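Local coordinates for protein acetylserotonin O-methyltransferase (Homo sapiens, PDB 4A6D) that transfers a methyl group from S-adenosylmethionine to N-acetylserotonin, the step that yields melatonin, at residues T207-P212 with G235-D240; P181-L186 with A245-L250; E141-I146 with H255-G260; A159-W164 with G188-L193. All blocks are in the same frame, centred on the assembly; numbering follows the deposited sequence.

Interaction 1: residues T207-P212 with G235-D240; sequences TVFDIP and GDFFKD. With SAM (S-adenosylmethionine), chain D.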
# COMPACT_ATOMS: atom_id res chain seq x y z
N THR A 207 35.34 14.64 -3.49
CA THR A 207 35.45 13.43 -4.30
C THR A 207 34.24 12.52 -4.01
O THR A 207 33.95 12.22 -2.85
CB THR A 207 36.78 12.75 -4.10
OG1 THR A 207 37.77 13.69 -4.50
CG2 THR A 207 36.92 11.46 -4.94
N VAL A 208 33.54 12.09 -5.07
CA VAL A 208 32.44 11.13 -4.93
C VAL A 208 33.07 9.73 -5.04
O VAL A 208 33.70 9.41 -6.05
CB VAL A 208 31.28 11.36 -5.93
CG1 VAL A 208 30.22 10.28 -5.80
CG2 VAL A 208 30.64 12.74 -5.73
N PHE A 209 32.97 8.93 -3.96
CA PHE A 209 33.50 7.57 -3.93
C PHE A 209 32.37 6.54 -4.04
O PHE A 209 31.40 6.58 -3.29
CB PHE A 209 34.33 7.32 -2.66
CG PHE A 209 35.11 6.02 -2.67
CD1 PHE A 209 34.50 4.83 -2.29
CD2 PHE A 209 36.43 5.99 -3.09
CE1 PHE A 209 35.21 3.63 -2.30
CE2 PHE A 209 37.15 4.80 -3.08
CZ PHE A 209 36.55 3.63 -2.68
N ASP A 210 32.49 5.62 -4.99
CA ASP A 210 31.50 4.56 -5.18
C ASP A 210 32.09 3.41 -5.98
O ASP A 210 33.24 3.49 -6.41
CB ASP A 210 30.20 5.11 -5.81
CG ASP A 210 28.95 4.48 -5.23
OD1 ASP A 210 28.75 3.26 -5.42
OD2 ASP A 210 28.13 5.22 -4.60
N ILE A 211 31.31 2.32 -6.16
CA ILE A 211 31.73 1.14 -6.88
C ILE A 211 31.89 1.48 -8.37
O ILE A 211 31.10 2.31 -8.87
CB ILE A 211 30.79 -0.09 -6.63
CG1 ILE A 211 29.38 0.13 -7.21
CG2 ILE A 211 30.75 -0.46 -5.14
CD1 ILE A 211 28.59 -1.12 -7.49
N PRO A 212 32.90 0.86 -9.07
CA PRO A 212 33.15 1.15 -10.49
C PRO A 212 31.96 1.29 -11.42
O PRO A 212 32.02 2.14 -12.31
CB PRO A 212 34.03 -0.01 -10.93
CG PRO A 212 34.82 -0.33 -9.71
CD PRO A 212 33.91 -0.10 -8.55
N GLY A 235 35.91 2.49 -6.44
CA GLY A 235 36.46 1.47 -5.57
C GLY A 235 35.49 0.86 -4.58
O GLY A 235 34.27 1.06 -4.66
N ASP A 236 36.05 0.10 -3.63
CA ASP A 236 35.30 -0.56 -2.58
C ASP A 236 35.70 0.06 -1.22
O ASP A 236 36.82 -0.17 -0.77
CB ASP A 236 35.55 -2.08 -2.63
CG ASP A 236 34.95 -2.88 -1.48
OD1 ASP A 236 34.14 -2.29 -0.69
OD2 ASP A 236 35.25 -4.08 -1.38
N PHE A 237 34.79 0.76 -0.56
CA PHE A 237 35.15 1.39 0.73
C PHE A 237 35.52 0.45 1.89
O PHE A 237 36.14 0.88 2.87
CB PHE A 237 34.24 2.55 1.12
CG PHE A 237 32.75 2.31 1.17
CD1 PHE A 237 32.23 1.13 1.71
CD2 PHE A 237 31.86 3.29 0.76
CE1 PHE A 237 30.85 0.94 1.83
CE2 PHE A 237 30.48 3.08 0.84
CZ PHE A 237 29.98 1.90 1.36
N PHE A 238 35.26 -0.86 1.72
CA PHE A 238 35.62 -1.88 2.71
C PHE A 238 37.05 -2.35 2.60
O PHE A 238 37.53 -2.96 3.55
CB PHE A 238 34.66 -3.09 2.67
CG PHE A 238 33.29 -2.76 3.21
CD1 PHE A 238 33.12 -2.40 4.55
CD2 PHE A 238 32.18 -2.77 2.38
CE1 PHE A 238 31.86 -2.05 5.04
CE2 PHE A 238 30.91 -2.46 2.88
CZ PHE A 238 30.77 -2.06 4.20
N LYS A 239 37.74 -2.07 1.49
CA LYS A 239 39.11 -2.55 1.35
C LYS A 239 40.08 -1.66 0.57
O LYS A 239 41.30 -1.77 0.78
CB LYS A 239 39.13 -3.99 0.81
CG LYS A 239 38.09 -4.27 -0.27
CD LYS A 239 37.97 -5.75 -0.61
CE LYS A 239 36.92 -6.48 0.19
NZ LYS A 239 36.80 -7.90 -0.26
N ASP A 240 39.57 -0.78 -0.31
CA ASP A 240 40.43 0.10 -1.12
C ASP A 240 40.96 1.29 -0.36
O ASP A 240 40.37 1.61 0.66
CB ASP A 240 39.66 0.57 -2.35
CG ASP A 240 39.45 -0.51 -3.38
OD1 ASP A 240 40.10 -1.57 -3.27
OD2 ASP A 240 38.73 -0.26 -4.35
N SAM D . 24.75 8.47 -0.65
CA SAM D . 23.71 8.32 -1.69
C SAM D . 22.32 8.93 -1.39
O SAM D . 21.98 9.02 -0.23
OXT SAM D . 21.51 9.33 -2.29
CB SAM D . 23.65 6.85 -2.04
CG SAM D . 23.06 5.98 -0.92
SD SAM D . 22.95 4.26 -1.54
CE SAM D . 21.86 3.57 -0.38
C5' SAM D . 24.45 3.46 -0.87
C4' SAM D . 25.57 3.80 -1.86
O4' SAM D . 26.70 3.08 -1.40
C3' SAM D . 25.27 3.29 -3.33
O3' SAM D . 25.48 4.33 -4.30
C2' SAM D . 26.23 2.07 -3.46
O2' SAM D . 26.71 1.74 -4.76
C1' SAM D . 27.38 2.51 -2.54
N9 SAM D . 28.21 1.37 -2.08
C8 SAM D . 27.75 0.16 -1.57
N7 SAM D . 28.76 -0.60 -1.26
C5 SAM D . 29.94 0.04 -1.59
C6 SAM D . 31.31 -0.26 -1.52
N6 SAM D . 31.70 -1.43 -0.96
N1 SAM D . 32.24 0.68 -1.93
C2 SAM D . 31.87 1.84 -2.49
N3 SAM D . 30.56 2.14 -2.58
C4 SAM D . 29.60 1.33 -2.11
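Hydrogen bonds hold both the sugar and the base of S-adenosylmethionine here. The Asp210 carboxylate takes the two ribose hydroxyls, SAM O2' on OD1 at 2.6 Å and SAM O3' on OD2 at 2.8 Å. Ile211 N also reaches OD1, on its anti lone pair, and Gly189 N reaches OD2, so each oxygen has a second donor fixing its place. At the adenine, SAM N6 gives Asp236 OD1 a nearly straight bond (167°), and Phe237 N donates to SAM N1 at 2.9 Å. Phe238 N meets the same OD1 from above the carboxylate plane, closing an Asx turn. Between the segments themselves, Gly235 N bonds to Asp210 O at 2.9 Å.

The stacking falls to Phe237. With CG in the crowded position between backbone N and carbonyl carbon (chi1 54°), its ring lies over the adenine, with SAM N1 3.5 Å above the plane of the Phe237 ring, over the ring's centre. An alanine here would remove that ring and would probably leave the base more loosely held.

Apolar contact comes from Phe209, whose CE1 touches Phe237 CB at 3.7 Å and whose CZ crowds Gly235; a side chain on that glycine would clash. An acidic residue ending the second strand and an adenine-binding loop after the third mark the cofactor site of class I methyltransferases.

Interaction 2: residues P181-L186 with A245-L250; sequences PLMCDL and ADLYIL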
# COMPACT_ATOMS: atom_id res chain seq x y z
N PRO A 181 37.94 21.92 4.18
CA PRO A 181 38.12 22.28 2.76
C PRO A 181 38.01 21.13 1.76
O PRO A 181 37.50 21.32 0.67
CB PRO A 181 39.53 22.90 2.73
CG PRO A 181 39.82 23.26 4.12
CD PRO A 181 39.15 22.26 4.97
N LEU A 182 38.51 19.96 2.12
CA LEU A 182 38.49 18.81 1.24
C LEU A 182 37.52 17.75 1.78
O LEU A 182 37.58 17.40 2.96
CB LEU A 182 39.93 18.32 1.03
CG LEU A 182 40.23 17.02 0.28
CD1 LEU A 182 39.52 16.93 -1.08
CD2 LEU A 182 41.73 16.86 0.13
N MET A 183 36.57 17.31 0.93
CA MET A 183 35.53 16.36 1.35
C MET A 183 35.47 15.10 0.51
O MET A 183 35.89 15.10 -0.64
CB MET A 183 34.14 17.03 1.34
CG MET A 183 34.05 18.27 2.18
SD MET A 183 32.36 18.88 2.18
CE MET A 183 32.56 20.38 3.10
N CYS A 184 34.88 14.04 1.07
CA CYS A 184 34.68 12.79 0.34
C CYS A 184 33.31 12.21 0.65
O CYS A 184 33.00 11.97 1.82
CB CYS A 184 35.80 11.77 0.57
SG CYS A 184 35.54 10.19 -0.27
N ASP A 185 32.47 12.04 -0.38
CA ASP A 185 31.14 11.43 -0.23
C ASP A 185 31.28 9.94 -0.50
O ASP A 185 31.42 9.54 -1.66
CB ASP A 185 30.08 12.08 -1.14
CG ASP A 185 28.64 11.76 -0.74
OD1 ASP A 185 28.45 10.99 0.23
OD2 ASP A 185 27.71 12.25 -1.42
N LEU A 186 31.35 9.15 0.58
CA LEU A 186 31.54 7.70 0.50
C LEU A 186 30.24 7.05 0.17
O LEU A 186 29.32 7.11 0.98
CB LEU A 186 32.08 7.15 1.83
CG LEU A 186 33.50 7.54 2.18
CD1 LEU A 186 33.74 7.30 3.63
CD2 LEU A 186 34.49 6.75 1.37
N ALA A 245 40.82 13.27 2.64
CA ALA A 245 39.74 14.21 2.91
C ALA A 245 39.77 14.64 4.37
O ALA A 245 40.30 13.92 5.23
CB ALA A 245 38.38 13.57 2.60
N ASP A 246 39.22 15.84 4.64
CA ASP A 246 39.13 16.42 5.97
C ASP A 246 37.82 15.96 6.55
O ASP A 246 37.72 15.79 7.77
CB ASP A 246 39.17 17.97 5.89
CG ASP A 246 40.42 18.51 5.22
OD1 ASP A 246 41.52 18.17 5.67
OD2 ASP A 246 40.29 19.26 4.23
N LEU A 247 36.82 15.73 5.67
CA LEU A 247 35.47 15.25 6.01
C LEU A 247 35.04 14.09 5.13
O LEU A 247 35.09 14.18 3.90
CB LEU A 247 34.46 16.41 5.93
CG LEU A 247 33.00 16.10 6.25
CD1 LEU A 247 32.78 15.91 7.73
CD2 LEU A 247 32.09 17.18 5.72
N TYR A 248 34.60 13.01 5.78
CA TYR A 248 33.99 11.86 5.09
C TYR A 248 32.48 11.91 5.34
O TYR A 248 32.06 12.05 6.49
CB TYR A 248 34.62 10.53 5.54
CG TYR A 248 36.06 10.42 5.06
CD1 TYR A 248 36.36 9.91 3.80
CD2 TYR A 248 37.12 10.90 5.83
CE1 TYR A 248 37.66 9.88 3.32
CE2 TYR A 248 38.44 10.86 5.37
CZ TYR A 248 38.70 10.36 4.11
OH TYR A 248 39.99 10.25 3.66
N ILE A 249 31.66 11.89 4.27
CA ILE A 249 30.19 11.95 4.36
C ILE A 249 29.61 10.57 4.12
O ILE A 249 29.93 9.94 3.12
CB ILE A 249 29.57 13.00 3.39
CG1 ILE A 249 30.27 14.39 3.52
CG2 ILE A 249 28.03 13.08 3.54
CD1 ILE A 249 29.83 15.50 2.48
N LEU A 250 28.76 10.08 5.04
CA LEU A 250 28.09 8.78 4.86
C LEU A 250 26.57 9.01 4.87
O LEU A 250 25.96 9.08 5.94
CB LEU A 250 28.49 7.74 5.93
CG LEU A 250 29.86 7.07 5.86
CD1 LEU A 250 30.08 6.22 7.09
CD2 LEU A 250 29.98 6.15 4.66
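Ala245 opens the segment with its CB tucked between two side chains: it meets Cys184 CB at 3.7 Å and sits over one face of the Tyr248 ring, toward the rim. Asp246 makes a reciprocal grip on Leu182. Its OD2 accepts from Leu182 N at 2.8 Å on the anti lone pair, and its own N donates to Leu182 O at 2.8 Å from above the carbonyl plane. The other carboxylate oxygen, OD1, is salt-bridged to Lys274. Leu247 N is the second donor on Leu182 O, longer at 3.3 Å but in the carbonyl plane, while Leu247 O takes Cys184 N at 2.8 Å. Leu247 CD2 lies alongside Met183 SD at 3.9 Å, both side chains running the same way. This alternation, one strand's residue bonding to partners two apart on the other, is parallel pairing; strands 182-186 and 247-251 are the central first and fourth strands of the Rossmann-like sheet, the axes of 182-186 and 247-250 23° apart. Tyr248 points to the opposite face from Leu247, together with Cys184. Its CD1 touches Leu186 CD1 at 3.7 Å, Cys184 SG stands obliquely to the ring, and its OH is bonded to Pro243 O. Ile249 N gives Cys184 O a nearly straight 2.8 Å bond (170°), and Ile249 O receives Leu186 N; on the Met183 side its CD1 approaches the thioether. Leu250 finishes with CD2 against Leu186 CB, and Ile269 of helix 259-272 packs on both leucines.

Interaction 3: residues E141-I146 with H255-G260; sequences ELFTAI and HDWADG. With SAM (S-adenosylmethionine), chain D.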
# COMPACT_ATOMS: atom_id res chain seq x y z
N GLU A 141 25.92 -10.65 -1.67
CA GLU A 141 26.61 -9.37 -1.85
C GLU A 141 25.40 -8.44 -2.16
O GLU A 141 24.77 -8.59 -3.21
CB GLU A 141 27.59 -9.43 -3.05
CG GLU A 141 28.61 -10.57 -3.00
CD GLU A 141 29.84 -10.40 -2.12
OE1 GLU A 141 30.07 -9.29 -1.60
OE2 GLU A 141 30.59 -11.40 -1.97
N LEU A 142 25.01 -7.59 -1.17
CA LEU A 142 23.82 -6.73 -1.23
C LEU A 142 23.56 -5.94 -2.53
O LEU A 142 22.45 -6.02 -3.08
CB LEU A 142 23.73 -5.82 0.01
CG LEU A 142 22.43 -5.01 0.22
CD1 LEU A 142 21.18 -5.92 0.21
CD2 LEU A 142 22.53 -4.15 1.47
N PHE A 143 24.57 -5.19 -2.99
CA PHE A 143 24.46 -4.34 -4.18
C PHE A 143 24.42 -5.05 -5.57
O PHE A 143 23.87 -4.46 -6.51
CB PHE A 143 25.36 -3.08 -4.09
CG PHE A 143 24.74 -2.03 -3.19
CD1 PHE A 143 23.80 -1.13 -3.68
CD2 PHE A 143 25.05 -1.99 -1.83
CE1 PHE A 143 23.22 -0.16 -2.84
CE2 PHE A 143 24.46 -1.03 -0.99
CZ PHE A 143 23.55 -0.13 -1.50
N THR A 144 24.89 -6.32 -5.68
CA THR A 144 24.73 -7.05 -6.96
C THR A 144 23.25 -7.45 -7.14
O THR A 144 22.77 -7.55 -8.28
CB THR A 144 25.74 -8.23 -7.16
OG1 THR A 144 25.47 -9.30 -6.25
CG2 THR A 144 27.20 -7.79 -7.10
N ALA A 145 22.53 -7.62 -6.01
CA ALA A 145 21.09 -7.92 -5.99
C ALA A 145 20.29 -6.63 -6.29
O ALA A 145 19.32 -6.68 -7.05
CB ALA A 145 20.69 -8.48 -4.64
N ILE A 146 20.74 -5.47 -5.71
CA ILE A 146 20.16 -4.13 -5.91
C ILE A 146 20.40 -3.64 -7.37
O ILE A 146 19.49 -3.07 -7.97
CB ILE A 146 20.66 -3.13 -4.81
CG1 ILE A 146 20.12 -3.52 -3.41
CG2 ILE A 146 20.33 -1.67 -5.16
CD1 ILE A 146 20.76 -2.82 -2.23
N HIS A 255 22.76 2.65 7.27
CA HIS A 255 21.48 1.95 7.41
C HIS A 255 21.37 0.65 6.57
O HIS A 255 20.50 -0.17 6.87
CB HIS A 255 20.28 2.91 7.23
CG HIS A 255 19.98 3.26 5.81
ND1 HIS A 255 18.73 3.74 5.44
CD2 HIS A 255 20.75 3.19 4.70
CE1 HIS A 255 18.78 3.91 4.13
NE2 HIS A 255 19.99 3.62 3.65
N ASP A 256 22.25 0.46 5.55
CA ASP A 256 22.21 -0.74 4.68
C ASP A 256 22.82 -1.96 5.33
O ASP A 256 22.64 -3.08 4.83
CB ASP A 256 22.97 -0.49 3.36
CG ASP A 256 22.48 0.62 2.45
OD1 ASP A 256 21.23 0.79 2.34
OD2 ASP A 256 23.32 1.23 1.74
N TRP A 257 23.60 -1.74 6.40
CA TRP A 257 24.40 -2.79 7.01
C TRP A 257 24.17 -2.98 8.49
O TRP A 257 23.78 -2.05 9.19
CB TRP A 257 25.89 -2.49 6.79
CG TRP A 257 26.28 -2.02 5.41
CD1 TRP A 257 26.69 -0.76 5.05
CD2 TRP A 257 26.33 -2.81 4.21
NE1 TRP A 257 27.02 -0.73 3.71
CE2 TRP A 257 26.78 -1.97 3.17
CE3 TRP A 257 26.10 -4.17 3.93
CZ2 TRP A 257 26.98 -2.44 1.86
CZ3 TRP A 257 26.31 -4.65 2.63
CH2 TRP A 257 26.74 -3.79 1.61
N ALA A 258 24.53 -4.16 8.97
CA ALA A 258 24.50 -4.55 10.37
C ALA A 258 25.69 -3.88 11.12
O ALA A 258 26.63 -3.36 10.49
CB ALA A 258 24.58 -6.06 10.49
N ASP A 259 25.64 -3.85 12.47
CA ASP A 259 26.67 -3.23 13.31
C ASP A 259 28.11 -3.55 12.99
O ASP A 259 28.92 -2.62 12.92
CB ASP A 259 26.36 -3.42 14.80
CG ASP A 259 25.19 -2.59 15.29
OD1 ASP A 259 24.44 -2.06 14.44
OD2 ASP A 259 25.02 -2.48 16.52
N GLY A 260 28.43 -4.83 12.82
CA GLY A 260 29.80 -5.29 12.53
C GLY A 260 30.39 -4.74 11.25
O GLY A 260 31.52 -4.30 11.25
N SAM D . 24.75 8.47 -0.65
CA SAM D . 23.71 8.32 -1.69
C SAM D . 22.32 8.93 -1.39
O SAM D . 21.98 9.02 -0.23
OXT SAM D . 21.51 9.33 -2.29
CB SAM D . 23.65 6.85 -2.04
CG SAM D . 23.06 5.98 -0.92
SD SAM D . 22.95 4.26 -1.54
CE SAM D . 21.86 3.57 -0.38
C5' SAM D . 24.45 3.46 -0.87
C4' SAM D . 25.57 3.80 -1.86
O4' SAM D . 26.70 3.08 -1.40
C3' SAM D . 25.27 3.29 -3.33
O3' SAM D . 25.48 4.33 -4.30
C2' SAM D . 26.23 2.07 -3.46
O2' SAM D . 26.71 1.74 -4.76
C1' SAM D . 27.38 2.51 -2.54
N9 SAM D . 28.21 1.37 -2.08
C8 SAM D . 27.75 0.16 -1.57
N7 SAM D . 28.76 -0.60 -1.26
C5 SAM D . 29.94 0.04 -1.59
C6 SAM D . 31.31 -0.26 -1.52
N6 SAM D . 31.70 -1.43 -0.96
N1 SAM D . 32.24 0.68 -1.93
C2 SAM D . 31.87 1.84 -2.49
N3 SAM D . 30.56 2.14 -2.58
C4 SAM D . 29.60 1.33 -2.11
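Two side chains from opposite segments reach the cofactor. Phe143 turns one ring face to the ribose, with SAM C2' 3.8 Å above the plane, toward the rim, and brings CD2 to 3.5 Å from SAM C8. Asp256 places OD2 at 3.5 Å from SAM CE, the transferred methyl; a carboxylate so near the methyl would probably stabilise the fixed positive charge of the sulfonium. The two also meet: Asp256 OD2 lies in the plane of the Phe143 ring, at its edge, 3.5 Å from CZ, ring and carboxylate planes 70° apart. An alanine at Phe143 would strip the ribose of this aromatic face and probably leave the Asp256 carboxylate less firmly placed.

Behind them, Ile146 CD1 backs the opposite face of the Phe143 ring, and Trp257 CZ2 stands 4.1 Å from Phe143 CE2. Leu142, its CG anti to the backbone N (chi1 -170°), puts CD2 over a face of that indole and 3.5 Å from Asp256 O, its CB touching Trp257 CZ3 at 3.9 Å. No hydrogen bond joins the segments; carbon meets carbon at Trp257 and oxygen at Asp256. Asp256 binds the substrate, and its neighbour His255, the likely proton donor or acceptor, turns an imidazole edge toward SAM CE and has its ND1 bonded to Glu311 OE2.

Farther out, Phe156 of helix 150-161 packs on Phe143 and Ile146, Tyr131 of helix 131-135 touches Ile146, and segment 255-260, which follows strand 247-251 after a short connection, leads into helix 259-272, whose Lys261 makes a cation-pi contact with Trp257.

Interaction 4: residues A159-W164 with G188-L193; sequences ALQEVW and GGAGAL. With SAM (S-adenosylmethionine), chain D.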
# COMPACT_ATOMS: atom_id res chain seq x y z
N ALA A 159 16.62 7.48 -8.68
CA ALA A 159 15.66 7.46 -7.57
C ALA A 159 16.23 8.10 -6.34
O ALA A 159 15.63 9.02 -5.78
CB ALA A 159 15.21 6.03 -7.28
N LEU A 160 17.43 7.66 -5.94
CA LEU A 160 18.12 8.17 -4.75
C LEU A 160 18.54 9.63 -4.74
O LEU A 160 18.48 10.26 -3.68
CB LEU A 160 19.22 7.20 -4.26
CG LEU A 160 18.66 6.09 -3.33
CD1 LEU A 160 17.91 5.00 -4.09
CD2 LEU A 160 19.74 5.48 -2.50
N GLN A 161 18.86 10.21 -5.91
CA GLN A 161 19.27 11.62 -6.01
C GLN A 161 18.17 12.63 -5.67
O GLN A 161 18.44 13.75 -5.22
CB GLN A 161 19.92 11.92 -7.37
CG GLN A 161 18.97 12.17 -8.55
CD GLN A 161 19.71 12.59 -9.80
OE1 GLN A 161 20.94 12.79 -9.81
NE2 GLN A 161 18.95 12.75 -10.89
N GLU A 162 16.92 12.20 -5.90
CA GLU A 162 15.70 12.97 -5.75
C GLU A 162 15.44 13.58 -4.38
O GLU A 162 15.03 14.76 -4.32
CB GLU A 162 14.51 12.22 -6.33
CG GLU A 162 14.58 12.15 -7.84
CD GLU A 162 13.39 11.50 -8.51
OE1 GLU A 162 12.73 10.66 -7.85
OE2 GLU A 162 13.14 11.80 -9.69
N VAL A 163 15.71 12.85 -3.28
CA VAL A 163 15.47 13.40 -1.93
C VAL A 163 16.33 14.65 -1.62
O VAL A 163 15.86 15.58 -0.95
CB VAL A 163 15.50 12.34 -0.80
CG1 VAL A 163 16.93 11.87 -0.50
CG2 VAL A 163 14.79 12.86 0.46
N TRP A 164 17.57 14.67 -2.16
CA TRP A 164 18.48 15.78 -1.93
C TRP A 164 18.05 17.13 -2.51
O TRP A 164 18.46 18.17 -2.00
CB TRP A 164 19.93 15.37 -2.21
CG TRP A 164 20.28 14.05 -1.58
CD1 TRP A 164 20.73 12.93 -2.22
CD2 TRP A 164 20.12 13.68 -0.19
NE1 TRP A 164 20.86 11.89 -1.33
CE2 TRP A 164 20.51 12.33 -0.07
CE3 TRP A 164 19.64 14.36 0.96
CZ2 TRP A 164 20.47 11.64 1.15
CZ3 TRP A 164 19.59 13.68 2.17
CH2 TRP A 164 20.00 12.34 2.26
N GLY A 188 28.69 8.01 -2.61
CA GLY A 188 28.04 9.23 -3.10
C GLY A 188 27.11 9.10 -4.28
O GLY A 188 26.44 10.08 -4.64
N GLY A 189 27.08 7.92 -4.91
CA GLY A 189 26.21 7.62 -6.05
C GLY A 189 26.44 8.52 -7.25
O GLY A 189 27.57 8.70 -7.69
N ALA A 190 25.34 9.12 -7.75
CA ALA A 190 25.33 10.04 -8.90
C ALA A 190 26.01 11.39 -8.62
O ALA A 190 26.32 12.12 -9.56
CB ALA A 190 23.90 10.25 -9.39
N GLY A 191 26.21 11.70 -7.33
CA GLY A 191 26.84 12.93 -6.87
C GLY A 191 25.93 14.12 -6.63
O GLY A 191 26.40 15.26 -6.61
N ALA A 192 24.61 13.87 -6.45
CA ALA A 192 23.60 14.90 -6.22
C ALA A 192 23.89 15.71 -4.95
O ALA A 192 23.94 16.95 -5.01
CB ALA A 192 22.22 14.27 -6.14
N LEU A 193 24.15 15.01 -3.83
CA LEU A 193 24.48 15.63 -2.55
C LEU A 193 25.78 16.45 -2.67
O LEU A 193 25.83 17.58 -2.18
CB LEU A 193 24.54 14.57 -1.45
CG LEU A 193 24.39 15.05 0.00
CD1 LEU A 193 23.05 15.78 0.24
CD2 LEU A 193 24.54 13.89 0.95
N SAM D . 24.75 8.47 -0.65
CA SAM D . 23.71 8.32 -1.69
C SAM D . 22.32 8.93 -1.39
O SAM D . 21.98 9.02 -0.23
OXT SAM D . 21.51 9.33 -2.29
CB SAM D . 23.65 6.85 -2.04
CG SAM D . 23.06 5.98 -0.92
SD SAM D . 22.95 4.26 -1.54
CE SAM D . 21.86 3.57 -0.38
C5' SAM D . 24.45 3.46 -0.87
C4' SAM D . 25.57 3.80 -1.86
O4' SAM D . 26.70 3.08 -1.40
C3' SAM D . 25.27 3.29 -3.33
O3' SAM D . 25.48 4.33 -4.30
C2' SAM D . 26.23 2.07 -3.46
O2' SAM D . 26.71 1.74 -4.76
C1' SAM D . 27.38 2.51 -2.54
N9 SAM D . 28.21 1.37 -2.08
C8 SAM D . 27.75 0.16 -1.57
N7 SAM D . 28.76 -0.60 -1.26
C5 SAM D . 29.94 0.04 -1.59
C6 SAM D . 31.31 -0.26 -1.52
N6 SAM D . 31.70 -1.43 -0.96
N1 SAM D . 32.24 0.68 -1.93
C2 SAM D . 31.87 1.84 -2.49
N3 SAM D . 30.56 2.14 -2.58
C4 SAM D . 29.60 1.33 -2.11
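With CG anti to the carbonyl carbon (chi1 -47°), Trp164 swings its indole toward the start of helix 192-200, while Leu193, CG anti to the backbone N (chi1 -159°), sends CD1 out to meet it. That methyl lies 3.5 Å above the plane of the Trp164 ring, toward the rim; the opposite face carries Val163 CG1, 3.6 Å above it and over its centre. Gripped on both faces, the indole keeps its edge for the cofactor: Trp164 NE1 donates to SAM OXT at 2.8 Å, nearly straight (168°), and the carboxylate carbon of SAM lies in the ring plane. Arg252 packs beside the same tryptophan.

Three residues earlier, Gln161 CB presses on Ala192 CB at 3.5 Å, and a crowded first torsion with an extended chain carries OE1 to 3.9 Å from Ala190 CB. Val163 also packs on Tyr9 of the second subunit.

The loop 188-191 is a type II' turn, closed by Gly191 N bonding to Gly188 O at 3.1 Å; Gly189 and Gly191 have positive phi, which favours glycine. Strand, glycine turn and helix in this order are consistent with the GxGxxA loop of Rossmann-type cofactor sites.

In the fold
From the N terminus, interaction 3 opens first, at 141-146, and closes last, at 255-260, so its loop encloses the other three. Interaction 4 opens next at 159-164 but closes at 188-193 only after interaction 2 has begun at 181-186; these two cross. Interaction 1 follows interaction 4 in series, from 207-212 to 235-240, wholly within the loop of interaction 2, which ends at 245-250. Strand 182-186 is shared: it pairs with 247-251 on one side and 205-210 on the other, joining interactions 1 and 2 in one sheet. Interactions 1, 3 and 4 surround the cofactor at the C-terminal ends of the parallel strands, where interaction 4 joins helices 150-161 and 192-200 and interaction 3 brings in helix 142-146.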